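Local structure of Xaa-Pro Dipeptidase (Alteromonas macleodii, 2QS8) at residues V178-V182 with A220-A225; K142-T147 with Q169-N173. The protein probably hydrolyses dipeptides or carboxy-terminal peptide bonds as a metal-dependent carboxypeptidase of the amidohydrolase superfamily, and holds a methionine in its active site. All coordinates share one frame; numbering follows the deposited sequence.

In the fold
The two contacts lie in series along the chain, contact 2 (142-147 with 169-173) closing before contact 1 (178-182 with 220-225) opens, and their centres are 11 Å apart on one flank of the amidohydrolase TIM barrel. Strand 171-172 runs almost directly into helix 175-188, which carries one side of contact 1 and covers Ile144 and Val172 of contact 2. The contacts meet where Ala181 CB rests 3.4 Å from Val172 CG1 and 3.6 Å from Ile144 CD1. Contact 1 pairs successive barrel helices on the outside; contact 2 ties a two-stranded parallel element to strand 192-196, the Thr143 side chain being about 7 Å from the bound magnesium ion, placing it between helix 175-188 and the metal site.

Contact 1: residues V178-V182 with A220-A225; sequences VYAAV and AVVSAA
The axes of segments 178-182 and 220-225, on helices 175-188 and 215-227, come within 9.1 Å and cross at -44°, with Tyr179 set against Ala224 in the register. Such spacing suits an interface built largely from alanine and valine. The methyl CB of Ala224 lies over one face of the Tyr179 ring, 3.4 Å from its centroid, a close CH-pi contact; the small methyl of alanine lets the ring lie this close to the helix. The tyrosine reaches across the groove, and its OH meets Ser223 OG at 2.6 Å, a hydrogen bond in which either hydroxyl may be the donor. Ser223 OG stands between its own backbone N and carbonyl carbon (chi1 66°), which brings the hydroxyl within bonding distance of Tyr179 OH. Replacing Tyr179 by an alanine would probably leave Ser223 OG without this partner and open a gap over the Ala224 methyl. The valines add mostly apolar packing, partly against the facing backbone. Val178 sends CG1, the branch anti to its backbone N (chi1 160°), between the two residues that begin the facing segment: it lies 3.7 Å from Ala220 CB and 3.6 Å from Val221 CG2, the two valine side chains crossing nearly at a right angle. One turn on, Val182 lays CG1 3.9 Å from Ala224 CB, so that this small methyl is held between valine and tyrosine. Branched aliphatic groups suit these positions because they fill the groove without polar demands. Inward, Val182 and Val221 rest on strand 192-196, through Ile193 and Ile195, while Val221 and Ala225 reach Val232 of strand 231-236. This is the helix-on-strand layering of a TIM barrel; Tyr179 also packs on Thr214 of a second subunit.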
ATOM      1  N   VAL A 178      -1.327   9.580   1.368  1.00 18.49           N
ATOM      2  CA  VAL A 178      -1.482  10.993   1.699  1.00 17.80           C
ATOM      3  C   VAL A 178      -0.152  11.546   2.218  1.00 19.28           C
ATOM      4  O   VAL A 178       0.285  12.609   1.776  1.00 20.01           O
ATOM      5  CB  VAL A 178      -2.573  11.235   2.769  1.00 18.50           C
ATOM      6  CG1 VAL A 178      -2.370  12.604   3.455  1.00 17.72           C
ATOM      7  CG2 VAL A 178      -3.931  11.221   2.119  1.00 17.64           C
ATOM      8  N   TYR A 179       0.487  10.822   3.142  1.00 18.77           N
ATOM      9  CA  TYR A 179       1.761  11.262   3.702  1.00 19.19           C
ATOM     10  C   TYR A 179       2.839  11.372   2.616  1.00 19.82           C
ATOM     11  O   TYR A 179       3.635  12.309   2.618  1.00 21.12           O
ATOM     12  CB  TYR A 179       2.238  10.307   4.811  1.00 19.32           C
ATOM     13  CG  TYR A 179       1.837  10.727   6.212  1.00 19.27           C
ATOM     14  CD1 TYR A 179       0.560  10.456   6.706  1.00 19.26           C
ATOM     15  CD2 TYR A 179       2.743  11.395   7.048  1.00 17.97           C
ATOM     16  CE1 TYR A 179       0.195  10.833   7.999  1.00 17.61           C
ATOM     17  CE2 TYR A 179       2.388  11.778   8.346  1.00 18.70           C
ATOM     18  CZ  TYR A 179       1.116  11.495   8.811  1.00 19.89           C
ATOM     19  OH  TYR A 179       0.776  11.879  10.083  1.00 22.65           O
ATOM     20  N   ALA A 180       2.862  10.412   1.700  1.00 18.38           N
ATOM     21  CA  ALA A 180       3.832  10.436   0.623  1.00 19.81           C
ATOM     22  C   ALA A 180       3.633  11.717  -0.167  1.00 20.22           C
ATOM     23  O   ALA A 180       4.599  12.406  -0.488  1.00 22.81           O
ATOM     24  CB  ALA A 180       3.653   9.224  -0.290  1.00 18.42           C
ATOM     25  N   ALA A 181       2.378  12.042  -0.461  1.00 19.88           N
ATOM     26  CA  ALA A 181       2.043  13.244  -1.225  1.00 19.09           C
ATOM     27  C   ALA A 181       2.375  14.552  -0.487  1.00 19.37           C
ATOM     28  O   ALA A 181       2.849  15.512  -1.100  1.00 19.92           O
ATOM     29  CB  ALA A 181       0.562  13.223  -1.615  1.00 19.28           C
ATOM     30  N   VAL A 182       2.109  14.602   0.812  1.00 17.98           N
ATOM     31  CA  VAL A 182       2.408  15.797   1.585  1.00 16.63           C
ATOM     32  C   VAL A 182       3.927  15.966   1.660  1.00 15.11           C
ATOM     33  O   VAL A 182       4.447  17.046   1.436  1.00 17.02           O
ATOM     34  CB  VAL A 182       1.823  15.709   3.013  1.00 17.35           C
ATOM     35  CG1 VAL A 182       2.359  16.835   3.883  1.00 15.00           C
ATOM     36  CG2 VAL A 182       0.311  15.784   2.945  1.00 17.16           C
ATOM     37  N   ALA A 220      -5.065  12.595   7.936  1.00 20.26           N
ATOM     38  CA  ALA A 220      -3.679  12.307   7.581  1.00 19.49           C
ATOM     39  C   ALA A 220      -2.998  13.524   6.961  1.00 18.88           C
ATOM     40  O   ALA A 220      -1.805  13.718   7.143  1.00 19.49           O
ATOM     41  CB  ALA A 220      -3.608  11.120   6.622  1.00 17.93           C
ATOM     42  N   VAL A 221      -3.767  14.337   6.233  1.00 17.84           N
ATOM     43  CA  VAL A 221      -3.233  15.542   5.610  1.00 18.55           C
ATOM     44  C   VAL A 221      -2.784  16.515   6.698  1.00 20.63           C
ATOM     45  O   VAL A 221      -1.672  17.041   6.657  1.00 21.03           O
ATOM     46  CB  VAL A 221      -4.300  16.265   4.732  1.00 20.22           C
ATOM     47  CG1 VAL A 221      -3.766  17.597   4.247  1.00 18.76           C
ATOM     48  CG2 VAL A 221      -4.698  15.395   3.555  1.00 18.47           C
ATOM     49  N   VAL A 222      -3.656  16.743   7.670  1.00 22.03           N
ATOM     50  CA  VAL A 222      -3.352  17.657   8.762  1.00 21.75           C
ATOM     51  C   VAL A 222      -2.184  17.163   9.611  1.00 22.92           C
ATOM     52  O   VAL A 222      -1.220  17.892   9.833  1.00 23.75           O
ATOM     53  CB  VAL A 222      -4.587  17.867   9.672  1.00 22.96           C
ATOM     54  CG1 VAL A 222      -4.215  18.729  10.869  1.00 18.97           C
ATOM     55  CG2 VAL A 222      -5.717  18.523   8.875  1.00 20.21           C
ATOM     56  N   SER A 223      -2.252  15.922  10.075  1.00 22.54           N
ATOM     57  CA  SER A 223      -1.171  15.414  10.914  1.00 23.04           C
ATOM     58  C   SER A 223       0.162  15.405  10.177  1.00 21.40           C
ATOM     59  O   SER A 223       1.196  15.684  10.772  1.00 21.87           O
ATOM     60  CB  SER A 223      -1.499  14.014  11.441  1.00 23.67           C
ATOM     61  OG  SER A 223      -1.552  13.061  10.395  1.00 30.83           O
ATOM     62  N   ALA A 224       0.136  15.101   8.878  1.00 20.89           N
ATOM     63  CA  ALA A 224       1.362  15.079   8.089  1.00 20.54           C
ATOM     64  C   ALA A 224       1.894  16.497   7.912  1.00 20.52           C
ATOM     65  O   ALA A 224       3.071  16.745   8.134  1.00 19.34           O
ATOM     66  CB  ALA A 224       1.110  14.443   6.738  1.00 21.17           C
ATOM     67  N   ALA A 225       1.024  17.422   7.521  1.00 22.13           N
ATOM     68  CA  ALA A 225       1.423  18.822   7.324  1.00 23.58           C
ATOM     69  C   ALA A 225       1.933  19.459   8.618  1.00 24.73           C
ATOM     70  O   ALA A 225       2.861  20.266   8.592  1.00 23.47           O
ATOM     71  CB  ALA A 225       0.256  19.631   6.788  1.00 22.55           C
TER

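Contact 2: residues K142-T147 with Q169-N173; sequences KTIATT and QGVVN
Ala145 grips the neighbouring strand 171-172 and the glycine before it through both backbone polar atoms: its N donates to Gly170 O at 2.7 Å, nearly straight at 169°, and its O accepts Val172 N, also at 2.7 Å. This is a short parallel beta bridge, Ala145 beside Val171, and it gives a two-stranded element on the flank of the TIM barrel. Past it, Asn173 ND2 donates to Thr147 OG1, which lies close to the amide plane; chi1 of -71° sets that amide beside its own backbone N. The other end of the amide, OD1, bonds Arg183 of a third subunit, so asparagine serves both partners. Thr146 OG1 turns instead to Gln212 O. Glycine suits position 170 because its backbone angles disfavour a side chain, and a CB there would run into Lys142 CG. Lys142 folds back past Gln169 O, and its NZ is held by Thr143 O and Ala151 O. On the side facing helix 175-188, Ile144 and Val172 form an apolar pair, packed with Ala181, while Ile144 also exchanges backbone bonds with strand 192-196. Beyond the bridge, Val171 CG1 lies 3.5 Å from Thr147 N.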
ATOM      1  N   LYS A 142       1.902  21.371  -6.041  1.00 19.58           N
ATOM      2  CA  LYS A 142       0.811  20.605  -6.629  1.00 19.56           C
ATOM      3  C   LYS A 142      -0.307  20.341  -5.633  1.00 19.15           C
ATOM      4  O   LYS A 142      -0.064  19.837  -4.539  1.00 19.33           O
ATOM      5  CB  LYS A 142       1.322  19.263  -7.169  1.00 19.76           C
ATOM      6  CG  LYS A 142       0.214  18.356  -7.725  1.00 18.64           C
ATOM      7  CD  LYS A 142      -0.299  18.816  -9.090  1.00 17.83           C
ATOM      8  CE  LYS A 142      -1.537  18.033  -9.505  1.00 17.23           C
ATOM      9  NZ  LYS A 142      -2.747  18.460  -8.750  1.00 18.96           N
ATOM     10  N   THR A 143      -1.526  20.699  -6.015  1.00 18.84           N
ATOM     11  CA  THR A 143      -2.699  20.474  -5.166  1.00 19.00           C
ATOM     12  C   THR A 143      -2.877  18.960  -5.054  1.00 18.24           C
ATOM     13  O   THR A 143      -2.747  18.246  -6.037  1.00 17.33           O
ATOM     14  CB  THR A 143      -3.990  21.066  -5.799  1.00 18.39           C
ATOM     15  OG1 THR A 143      -3.865  22.491  -5.901  1.00 17.91           O
ATOM     16  CG2 THR A 143      -5.206  20.723  -4.942  1.00 14.84           C
ATOM     17  N   ILE A 144      -3.169  18.470  -3.857  1.00 19.38           N
ATOM     18  CA  ILE A 144      -3.329  17.041  -3.675  1.00 19.98           C
ATOM     19  C   ILE A 144      -4.785  16.613  -3.808  1.00 19.88           C
ATOM     20  O   ILE A 144      -5.684  17.248  -3.261  1.00 20.83           O
ATOM     21  CB  ILE A 144      -2.783  16.588  -2.320  1.00 20.91           C
ATOM     22  CG1 ILE A 144      -1.294  16.928  -2.224  1.00 19.77           C
ATOM     23  CG2 ILE A 144      -3.017  15.085  -2.145  1.00 18.71           C
ATOM     24  CD1 ILE A 144      -0.652  16.545  -0.888  1.00 20.61           C
ATOM     25  N   ALA A 145      -4.993  15.522  -4.538  1.00 18.97           N
ATOM     26  CA  ALA A 145      -6.323  14.996  -4.776  1.00 16.87           C
ATOM     27  C   ALA A 145      -6.339  13.473  -4.770  1.00 15.74           C
ATOM     28  O   ALA A 145      -5.290  12.818  -4.788  1.00 14.66           O
ATOM     29  CB  ALA A 145      -6.840  15.498  -6.131  1.00 16.73           C
ATOM     30  N   THR A 146      -7.550  12.919  -4.741  1.00 15.10           N
ATOM     31  CA  THR A 146      -7.734  11.480  -4.807  1.00 15.64           C
ATOM     32  C   THR A 146      -8.078  11.149  -6.263  1.00 16.05           C
ATOM     33  O   THR A 146      -8.456  12.032  -7.028  1.00 15.36           O
ATOM     34  CB  THR A 146      -8.870  11.007  -3.888  1.00 15.50           C
ATOM     35  OG1 THR A 146     -10.051  11.773  -4.129  1.00 14.12           O
ATOM     36  CG2 THR A 146      -8.449  11.164  -2.450  1.00 15.03           C
ATOM     37  N   THR A 147      -7.943   9.881  -6.637  1.00 16.96           N
ATOM     38  CA  THR A 147      -8.225   9.463  -8.008  1.00 16.87           C
ATOM     39  C   THR A 147      -9.494  10.091  -8.586  1.00 17.14           C
ATOM     40  O   THR A 147     -10.576   9.952  -8.030  1.00 17.75           O
ATOM     41  CB  THR A 147      -8.335   7.935  -8.099  1.00 18.90           C
ATOM     42  OG1 THR A 147      -7.072   7.354  -7.748  1.00 17.35           O
ATOM     43  CG2 THR A 147      -8.752   7.496  -9.524  1.00 16.98           C
ATOM     44  N   GLN A 169       2.828  12.422  -7.275  1.00 18.82           N
ATOM     45  CA  GLN A 169       2.357  13.353  -8.286  1.00 20.81           C
ATOM     46  C   GLN A 169       1.115  14.118  -7.807  1.00 20.72           C
ATOM     47  O   GLN A 169       0.547  14.911  -8.551  1.00 20.23           O
ATOM     48  CB  GLN A 169       2.046  12.611  -9.593  1.00 20.76           C
ATOM     49  CG  GLN A 169       3.267  12.038 -10.255  1.00 22.05           C
ATOM     50  CD  GLN A 169       2.945  11.235 -11.505  1.00 25.78           C
ATOM     51  OE1 GLN A 169       2.032  10.409 -11.514  1.00 24.11           O
ATOM     52  NE2 GLN A 169       3.711  11.467 -12.570  1.00 24.82           N
ATOM     53  N   GLY A 170       0.685  13.867  -6.571  1.00 20.09           N
ATOM     54  CA  GLY A 170      -0.480  14.562  -6.057  1.00 18.56           C
ATOM     55  C   GLY A 170      -1.835  13.859  -6.113  1.00 17.77           C
ATOM     56  O   GLY A 170      -2.854  14.482  -5.819  1.00 16.65           O
ATOM     57  N   VAL A 171      -1.853  12.585  -6.509  1.00 17.35           N
ATOM     58  CA  VAL A 171      -3.093  11.802  -6.557  1.00 16.31           C
ATOM     59  C   VAL A 171      -2.924  10.632  -5.583  1.00 17.58           C
ATOM     60  O   VAL A 171      -2.046   9.780  -5.745  1.00 17.38           O
ATOM     61  CB  VAL A 171      -3.392  11.285  -7.972  1.00 18.03           C
ATOM     62  CG1 VAL A 171      -4.803  10.657  -8.017  1.00 14.51           C
ATOM     63  CG2 VAL A 171      -3.283  12.442  -8.964  1.00 18.07           C
ATOM     64  N   VAL A 172      -3.777  10.609  -4.564  1.00 18.24           N
ATOM     65  CA  VAL A 172      -3.682   9.625  -3.493  1.00 17.33           C
ATOM     66  C   VAL A 172      -4.951   8.861  -3.137  1.00 17.47           C
ATOM     67  O   VAL A 172      -6.057   9.244  -3.506  1.00 17.19           O
ATOM     68  CB  VAL A 172      -3.236  10.327  -2.197  1.00 15.94           C
ATOM     69  CG1 VAL A 172      -1.915  11.050  -2.414  1.00 14.83           C
ATOM     70  CG2 VAL A 172      -4.318  11.319  -1.768  1.00 12.12           C
ATOM     71  N   ASN A 173      -4.755   7.789  -2.378  1.00 17.86           N
ATOM     72  CA  ASN A 173      -5.830   6.943  -1.876  1.00 20.34           C
ATOM     73  C   ASN A 173      -5.304   6.353  -0.561  1.00 20.38           C
ATOM     74  O   ASN A 173      -4.268   5.687  -0.546  1.00 22.23           O
ATOM     75  CB  ASN A 173      -6.166   5.821  -2.869  1.00 18.15           C
ATOM     76  CG  ASN A 173      -6.856   6.333  -4.117  1.00 21.51           C
ATOM     77  OD1 ASN A 173      -7.984   6.840  -4.063  1.00 19.98           O
ATOM     78  ND2 ASN A 173      -6.181   6.209  -5.257  1.00 17.56           N
TER